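Local coordinates for protein orotidine-5-phosphate decarboxylase/orotate phosphoribosyltransferase, putative (Ompdcase-oprtase, putative) (Leishmania infantum, PDB 3QW3) that probably catalyses the decarboxylation of orotidine 5'-phosphate to UMP, as the decarboxylase part of a bifunctional UMP synthase, at residues F100-S111 with F122-L133. Numbering follows the deposited sequence.
Sequences FKHLNAHAITAS and FMRYPDKAVFVL
K128 bends at its second torsion (chi2 -69°), which turns CD toward the CG and CD1 side of the F100 ring, and the extended end carries NZ on to the 100-111 backbone. K128 CB and CG lie over one face of that ring. F100 has CG beside its own backbone N (chi1 -65°), and this turns the ring toward 122-133. The two segments belong to a beta-alpha-beta unit of the TIM barrel: parallel strands 107-110 and 129-135, joined through helix 116-123. K128 CB sits almost on the normal of the F100 ring, 3.6 Å from its centroid, a CH-pi contact. F100 also puts its edge to the face of Y125, with the planes at 62° and CD2 over the centre of the tyrosine ring. Further along, I108 CD1 reaches F122 CE1 at 3.8 Å. I108 and F122 also pack on helix 89-102, I108 on A99 and F122 on Y95 and A96.

K128 NZ donates to A105 O at 2.9 Å, and only weakly to F100 O. The stronger bond joins the loop before strand 129-135 to the loop that follows helix 89-102; the weak one reaches F100 within that helix. The strands are joined by five backbone hydrogen bonds, from A129 N to H106 O through to L133 N to A110 O. A107, A129, T109 and F131 point into the barrel, where T109 OG1 bonds D82 OD1 and the backbone N of K84. I108, V130, A110 and V132 face the helices, and A110 CB meets V130 CG1 at 3.9 Å. At the far end, L133 CG lies 3.4 Å from A110 O.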
loop_
_atom_site.group_PDB
_atom_site.type_symbol
_atom_site.label_atom_id
_atom_site.label_comp_id
_atom_site.label_asym_id
_atom_site.label_seq_id
_atom_site.Cartn_x
_atom_site.Cartn_y
_atom_site.Cartn_z
ATOM N N PHE A 100 10.791 0.370 -10.222
ATOM C CA PHE A 100 11.828 1.244 -10.762
ATOM C C PHE A 100 12.735 0.564 -11.785
ATOM O O PHE A 100 13.189 1.211 -12.731
ATOM C CB PHE A 100 12.686 1.826 -9.638
ATOM C CG PHE A 100 11.946 2.745 -8.694
ATOM C CD1 PHE A 100 10.840 3.494 -9.117
ATOM C CD2 PHE A 100 12.389 2.890 -7.389
ATOM C CE1 PHE A 100 10.180 4.354 -8.227
ATOM C CE2 PHE A 100 11.746 3.750 -6.496
ATOM C CZ PHE A 100 10.629 4.479 -6.916
ATOM N N LYS A 101 13.008 -0.725 -11.597
ATOM C CA LYS A 101 13.930 -1.437 -12.489
ATOM C C LYS A 101 13.215 -2.376 -13.453
ATOM O O LYS A 101 13.465 -2.340 -14.655
ATOM C CB LYS A 101 15.010 -2.176 -11.689
ATOM C CG LYS A 101 16.103 -2.794 -12.565
ATOM C CD LYS A 101 17.314 -3.223 -11.750
ATOM C CE LYS A 101 17.089 -4.557 -11.051
ATOM N N HIS A 102 12.328 -3.223 -12.936
ATOM C CA HIS A 102 11.620 -4.166 -13.791
ATOM C C HIS A 102 10.608 -3.475 -14.697
ATOM O O HIS A 102 10.599 -3.706 -15.906
ATOM C CB HIS A 102 10.952 -5.274 -12.968
ATOM C CG HIS A 102 11.912 -6.090 -12.159
ATOM N ND1 HIS A 102 11.497 -7.004 -11.213
ATOM C CD2 HIS A 102 13.268 -6.128 -12.149
ATOM C CE1 HIS A 102 12.555 -7.570 -10.658
ATOM N NE2 HIS A 102 13.641 -7.056 -11.207
ATOM N N LEU A 103 9.770 -2.619 -14.115
ATOM C CA LEU A 103 8.753 -1.905 -14.887
ATOM C C LEU A 103 9.274 -0.602 -15.493
ATOM O O LEU A 103 8.660 -0.061 -16.423
ATOM C CB LEU A 103 7.508 -1.632 -14.037
ATOM C CG LEU A 103 6.663 -2.844 -13.636
ATOM C CD1 LEU A 103 5.682 -2.444 -12.528
ATOM C CD2 LEU A 103 5.931 -3.439 -14.828
ATOM N N ASN A 104 10.397 -0.117 -14.963
ATOM C CA ASN A 104 11.060 1.114 -15.427
ATOM C C ASN A 104 10.184 2.361 -15.308
ATOM O O ASN A 104 10.227 3.254 -16.158
ATOM C CB ASN A 104 11.597 0.966 -16.861
ATOM C CG ASN A 104 12.773 0.013 -16.952
ATOM O OD1 ASN A 104 13.802 0.201 -16.295
ATOM N ND2 ASN A 104 12.635 -1.004 -17.788
ATOM N N ALA A 105 9.383 2.409 -14.248
ATOM C CA ALA A 105 8.678 3.632 -13.892
ATOM C C ALA A 105 9.687 4.605 -13.293
ATOM O O ALA A 105 10.736 4.187 -12.789
ATOM C CB ALA A 105 7.555 3.334 -12.902
ATOM N N HIS A 106 9.381 5.898 -13.360
ATOM C CA HIS A 106 10.287 6.928 -12.851
ATOM C C HIS A 106 9.943 7.369 -11.431
ATOM O O HIS A 106 10.738 8.045 -10.770
ATOM C CB HIS A 106 10.291 8.138 -13.799
ATOM C CG HIS A 106 10.464 7.770 -15.238
ATOM N ND1 HIS A 106 11.680 7.840 -15.886
ATOM C CD2 HIS A 106 9.576 7.319 -16.155
ATOM C CE1 HIS A 106 11.532 7.452 -17.139
ATOM N NE2 HIS A 106 10.263 7.136 -17.330
ATOM N N ALA A 107 8.755 6.978 -10.970
ATOM C CA ALA A 107 8.258 7.386 -9.671
ATOM C C ALA A 107 7.193 6.412 -9.180
ATOM O O ALA A 107 6.612 5.656 -9.974
ATOM C CB ALA A 107 7.683 8.805 -9.736
ATOM N N ILE A 108 6.931 6.455 -7.880
ATOM C CA ILE A 108 5.899 5.615 -7.264
ATOM C C ILE A 108 5.156 6.417 -6.195
ATOM O O ILE A 108 5.694 7.377 -5.647
ATOM C CB ILE A 108 6.533 4.331 -6.641
ATOM C CG1 ILE A 108 5.485 3.225 -6.418
ATOM C CG2 ILE A 108 7.322 4.658 -5.370
ATOM C CD1 ILE A 108 6.099 1.888 -5.950
ATOM N N THR A 109 3.921 6.027 -5.903
ATOM C CA THR A 109 3.215 6.582 -4.750
ATOM C C THR A 109 3.356 5.634 -3.560
ATOM O O THR A 109 3.494 4.428 -3.740
ATOM C CB THR A 109 1.725 6.828 -5.044
ATOM O OG1 THR A 109 1.144 5.635 -5.586
ATOM C CG2 THR A 109 1.565 7.974 -6.046
ATOM N N ALA A 110 3.332 6.188 -2.355
ATOM C CA ALA A 110 3.595 5.398 -1.147
ATOM C C ALA A 110 2.836 5.924 0.057
ATOM O O ALA A 110 2.600 7.130 0.166
ATOM C CB ALA A 110 5.091 5.372 -0.849
ATOM N N SER A 111 2.462 5.011 0.954
ATOM C CA SER A 111 1.808 5.360 2.215
ATOM C C SER A 111 2.863 5.750 3.257
ATOM O O SER A 111 3.923 5.129 3.318
ATOM C CB SER A 111 0.982 4.167 2.728
ATOM O OG SER A 111 0.628 4.343 4.095
ATOM N N PHE A 122 12.399 3.090 -1.063
ATOM C CA PHE A 122 12.017 3.770 -2.292
ATOM C C PHE A 122 12.896 5.001 -2.516
ATOM O O PHE A 122 13.396 5.222 -3.621
ATOM C CB PHE A 122 10.535 4.142 -2.266
ATOM C CG PHE A 122 9.622 2.958 -2.140
ATOM C CD1 PHE A 122 9.384 2.124 -3.232
ATOM C CD2 PHE A 122 9.006 2.669 -0.927
ATOM C CE1 PHE A 122 8.539 1.021 -3.117
ATOM C CE2 PHE A 122 8.160 1.563 -0.802
ATOM C CZ PHE A 122 7.926 0.744 -1.900
ATOM N N MET A 123 13.117 5.769 -1.455
ATOM C CA MET A 123 13.819 7.059 -1.556
ATOM C C MET A 123 15.323 6.939 -1.806
ATOM O O MET A 123 15.975 7.919 -2.177
ATOM C CB MET A 123 13.546 7.911 -0.315
ATOM C CG MET A 123 12.073 8.272 -0.140
ATOM S SD MET A 123 11.692 9.032 1.438
ATOM C CE MET A 123 9.944 9.360 1.237
ATOM N N ARG A 124 15.872 5.740 -1.615
ATOM C CA ARG A 124 17.309 5.513 -1.810
ATOM C C ARG A 124 17.736 5.548 -3.286
ATOM O O ARG A 124 18.934 5.568 -3.591
ATOM C CB ARG A 124 17.758 4.213 -1.127
ATOM C CG ARG A 124 17.092 2.955 -1.648
ATOM C CD ARG A 124 17.490 1.728 -0.823
ATOM N NE ARG A 124 18.898 1.367 -0.994
ATOM C CZ ARG A 124 19.370 0.614 -1.985
ATOM N NH1 ARG A 124 18.554 0.133 -2.916
ATOM N NH2 ARG A 124 20.667 0.341 -2.044
ATOM N N TYR A 125 16.755 5.544 -4.191
ATOM C CA TYR A 125 17.002 5.702 -5.622
ATOM C C TYR A 125 16.946 7.198 -5.947
ATOM O O TYR A 125 15.856 7.751 -6.092
ATOM C CB TYR A 125 15.916 5.002 -6.446
ATOM C CG TYR A 125 15.895 3.483 -6.450
ATOM C CD1 TYR A 125 15.504 2.760 -5.322
ATOM C CD2 TYR A 125 16.204 2.774 -7.610
ATOM C CE1 TYR A 125 15.463 1.372 -5.339
ATOM C CE2 TYR A 125 16.165 1.384 -7.639
ATOM C CZ TYR A 125 15.792 0.691 -6.499
ATOM O OH TYR A 125 15.754 -0.684 -6.532
ATOM N N PRO A 126 18.113 7.859 -6.079
ATOM C CA PRO A 126 18.105 9.316 -6.275
ATOM C C PRO A 126 17.425 9.759 -7.576
ATOM O O PRO A 126 16.885 10.870 -7.641
ATOM C CB PRO A 126 19.600 9.679 -6.304
ATOM C CG PRO A 126 20.301 8.504 -5.701
ATOM C CD PRO A 126 19.483 7.317 -6.097
ATOM N N ASP A 127 17.445 8.889 -8.584
ATOM C CA ASP A 127 16.869 9.173 -9.904
ATOM C C ASP A 127 15.357 8.921 -9.979
ATOM O O ASP A 127 14.721 9.228 -10.995
ATOM C CB ASP A 127 17.598 8.370 -10.992
ATOM C CG ASP A 127 17.602 6.862 -10.725
ATOM O OD1 ASP A 127 17.826 6.444 -9.566
ATOM O OD2 ASP A 127 17.395 6.090 -11.688
ATOM N N LYS A 128 14.798 8.365 -8.904
ATOM C CA LYS A 128 13.370 8.048 -8.827
ATOM C C LYS A 128 12.688 8.889 -7.758
ATOM O O LYS A 128 13.299 9.244 -6.752
ATOM C CB LYS A 128 13.165 6.555 -8.525
ATOM C CG LYS A 128 13.912 5.598 -9.458
ATOM C CD LYS A 128 13.351 5.598 -10.877
ATOM C CE LYS A 128 14.181 4.717 -11.797
ATOM N NZ LYS A 128 13.553 4.598 -13.144
ATOM N N ALA A 129 11.418 9.207 -7.969
ATOM C CA ALA A 129 10.689 10.017 -7.007
ATOM C C ALA A 129 9.704 9.163 -6.225
ATOM O O ALA A 129 9.223 8.147 -6.717
ATOM C CB ALA A 129 9.963 11.142 -7.696
ATOM N N VAL A 130 9.415 9.601 -5.008
ATOM C CA VAL A 130 8.432 8.946 -4.159
ATOM C C VAL A 130 7.419 9.991 -3.725
ATOM O O VAL A 130 7.747 10.918 -2.976
ATOM C CB VAL A 130 9.094 8.309 -2.924
ATOM C CG1 VAL A 130 8.064 7.508 -2.116
ATOM C CG2 VAL A 130 10.253 7.433 -3.352
ATOM N N PHE A 131 6.189 9.842 -4.218
ATOM C CA PHE A 131 5.090 10.705 -3.814
ATOM C C PHE A 131 4.362 10.067 -2.638
ATOM O O PHE A 131 3.716 9.030 -2.789
ATOM C CB PHE A 131 4.140 10.941 -4.989
ATOM C CG PHE A 131 4.697 11.874 -6.034
ATOM C CD1 PHE A 131 4.574 13.249 -5.875
ATOM C CD2 PHE A 131 5.329 11.374 -7.169
ATOM C CE1 PHE A 131 5.085 14.133 -6.837
ATOM C CE2 PHE A 131 5.852 12.252 -8.142
ATOM C CZ PHE A 131 5.725 13.630 -7.965
ATOM N N VAL A 132 4.483 10.691 -1.469
ATOM C CA VAL A 132 3.944 10.135 -0.226
ATOM C C VAL A 132 2.553 10.681 0.038
ATOM O O VAL A 132 2.330 11.889 -0.040
ATOM C CB VAL A 132 4.864 10.455 0.975
ATOM C CG1 VAL A 132 4.319 9.803 2.246
ATOM C CG2 VAL A 132 6.276 9.962 0.699
ATOM N N LEU A 133 1.615 9.793 0.359
ATOM C CA LEU A 133 0.252 10.225 0.670
ATOM C C LEU A 133 0.265 11.240 1.796
ATOM O O LEU A 133 0.922 11.035 2.818
ATOM C CB LEU A 133 -0.623 9.032 1.061
ATOM C CG LEU A 133 -0.694 7.849 0.099
ATOM C CD1 LEU A 133 -1.624 6.783 0.707
ATOM C CD2 LEU A 133 -1.193 8.272 -1.272
HETATM O O HOH W 1 14.036 7.817 -13.449
#